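Long-range contact in putative eukaryotic translation initiation factor eIF-4E (Leishmania major, PDB 5WB5), which probably binds the methylated cap of mRNA, including the trypanosomatid cap 4, as a translation initiation factor of the eIF4E family: residues Trp42-Leu46 with Lys85-Glu89. Residue numbers count along the deposited sequence, not the author numbering.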
loop_
_atom_site.group_PDB
_atom_site.type_symbol
_atom_site.label_atom_id
_atom_site.label_comp_id
_atom_site.label_asym_id
_atom_site.label_seq_id
_atom_site.Cartn_x
_atom_site.Cartn_y
_atom_site.Cartn_z
ATOM N N TRP A 42 3.883 21.331 -3.248
ATOM C CA TRP A 42 4.268 20.032 -2.701
ATOM C C TRP A 42 3.226 18.964 -3.014
ATOM O O TRP A 42 3.575 17.809 -3.286
ATOM C CB TRP A 42 4.484 20.144 -1.190
ATOM C CG TRP A 42 3.220 20.371 -0.410
ATOM C CD1 TRP A 42 2.605 21.567 -0.171
ATOM C CD2 TRP A 42 2.420 19.374 0.236
ATOM N NE1 TRP A 42 1.471 21.376 0.582
ATOM C CE2 TRP A 42 1.336 20.038 0.845
ATOM C CE3 TRP A 42 2.515 17.984 0.358
ATOM C CZ2 TRP A 42 0.354 19.360 1.565
ATOM C CZ3 TRP A 42 1.539 17.312 1.074
ATOM C CH2 TRP A 42 0.473 18.001 1.668
ATOM N N GLU A 43 1.941 19.328 -2.986
ATOM C CA GLU A 43 0.890 18.335 -3.180
ATOM C C GLU A 43 1.044 17.612 -4.513
ATOM O O GLU A 43 0.926 16.383 -4.578
ATOM C CB GLU A 43 -0.483 19.000 -3.088
ATOM C CG GLU A 43 -1.636 18.071 -3.448
ATOM C CD GLU A 43 -2.987 18.630 -3.052
ATOM O OE1 GLU A 43 -3.031 19.525 -2.181
ATOM O OE2 GLU A 43 -4.006 18.170 -3.611
ATOM N N MET A 44 1.315 18.355 -5.587
ATOM C CA MET A 44 1.446 17.750 -6.907
ATOM C C MET A 44 2.628 16.798 -7.007
ATOM O O MET A 44 2.798 16.157 -8.052
ATOM C CB MET A 44 1.580 18.835 -7.974
ATOM N N SER A 45 3.454 16.695 -5.964
ATOM C CA SER A 45 4.537 15.721 -5.977
ATOM C C SER A 45 4.008 14.297 -6.022
ATOM O O SER A 45 4.760 13.376 -6.360
ATOM C CB SER A 45 5.434 15.904 -4.750
ATOM O OG SER A 45 6.057 17.176 -4.758
ATOM N N LEU A 46 2.735 14.097 -5.691
ATOM C CA LEU A 46 2.148 12.769 -5.708
ATOM C C LEU A 46 1.623 12.429 -7.099
ATOM O O LEU A 46 1.011 13.265 -7.768
ATOM C CB LEU A 46 1.015 12.662 -4.685
ATOM C CG LEU A 46 1.424 12.868 -3.229
ATOM C CD1 LEU A 46 0.186 13.019 -2.367
ATOM C CD2 LEU A 46 2.291 11.717 -2.730
ATOM N N LYS A 85 -7.058 11.199 -0.440
ATOM C CA LYS A 85 -5.668 11.506 -0.727
ATOM C C LYS A 85 -4.778 11.077 0.441
ATOM O O LYS A 85 -5.209 11.093 1.596
ATOM C CB LYS A 85 -5.492 12.998 -0.985
ATOM C CG LYS A 85 -6.324 13.538 -2.143
ATOM C CD LYS A 85 -6.108 15.036 -2.332
ATOM C CE LYS A 85 -6.962 15.591 -3.464
ATOM N NZ LYS A 85 -6.801 17.064 -3.621
ATOM N N PRO A 86 -3.522 10.686 0.158
ATOM C CA PRO A 86 -2.583 10.267 1.223
ATOM C C PRO A 86 -1.966 11.442 1.977
ATOM O O PRO A 86 -0.744 11.533 2.123
ATOM C CB PRO A 86 -1.538 9.471 0.444
ATOM C CG PRO A 86 -1.494 10.115 -0.878
ATOM C CD PRO A 86 -2.911 10.561 -1.173
ATOM N N MET A 87 -2.812 12.342 2.471
ATOM C CA MET A 87 -2.358 13.552 3.140
ATOM C C MET A 87 -3.271 13.863 4.317
ATOM O O MET A 87 -4.457 13.521 4.311
ATOM C CB MET A 87 -2.328 14.741 2.173
ATOM C CG MET A 87 -1.307 14.602 1.054
ATOM S SD MET A 87 -1.421 15.928 -0.163
ATOM C CE MET A 87 -2.952 15.502 -0.987
ATOM N N TRP A 88 -2.700 14.520 5.330
ATOM C CA TRP A 88 -3.479 14.894 6.507
ATOM C C TRP A 88 -4.611 15.843 6.142
ATOM O O TRP A 88 -5.705 15.768 6.716
ATOM C CB TRP A 88 -2.570 15.532 7.559
ATOM C CG TRP A 88 -3.303 16.440 8.502
ATOM C CD1 TRP A 88 -4.126 16.069 9.526
ATOM C CD2 TRP A 88 -3.278 17.873 8.508
ATOM N NE1 TRP A 88 -4.614 17.180 10.169
ATOM C CE2 TRP A 88 -4.109 18.301 9.563
ATOM C CE3 TRP A 88 -2.635 18.837 7.724
ATOM C CZ2 TRP A 88 -4.314 19.648 9.853
ATOM C CZ3 TRP A 88 -2.839 20.174 8.014
ATOM C CH2 TRP A 88 -3.671 20.567 9.069
ATOM N N GLU A 89 -4.371 16.743 5.183
ATOM C CA GLU A 89 -5.403 17.689 4.773
ATOM C C GLU A 89 -6.659 16.985 4.281
ATOM O O GLU A 89 -7.720 17.613 4.206
ATOM C CB GLU A 89 -4.868 18.622 3.683
ATOM C CG GLU A 89 -3.770 19.576 4.146
ATOM C CD GLU A 89 -2.395 18.934 4.175
ATOM O OE1 GLU A 89 -2.292 17.724 3.882
ATOM O OE2 GLU A 89 -1.414 19.640 4.491
#
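In eIF4E proteins the cap-binding slot lies between two loops that each supply a tryptophan to sandwich the methylated guanine; by family similarity these are probably Trp42 and Trp88, with Glu89 as the probable acidic partner of the base. Here the tryptophans are not stacked: Trp88 makes no contact with 42-46, while the indole of Trp42 meets Met87 obliquely, SD of Met87, a polarizable sulfur that suits an aromatic neighbour, lying 4.1 Å from the centroid of the six-membered ring of Trp42. This Met-aromatic contact brings SD of Met87 to 3.4 Å from CH2 of Trp42; OE2 of Glu89 lies 3.4 Å from CZ2 of Trp42. The loops follow strands 22-32 and 75-81 of the curved antiparallel sheet of the eIF4E fold. Nearer that sheet, CD1 of branched Leu46 packs 3.7 Å from CG of the compact ring of Pro86, and both side chains touch Trp30 and His78. Pro86 centres an inverse gamma turn, closed by a weak hydrogen bond from Met87 N to Lys85 O (2.8 Å). Long, extended Lys85 reaches Glu43 in a hydrogen-bonded salt bridge, its NZ 3.0 Å from OE2 of Glu43.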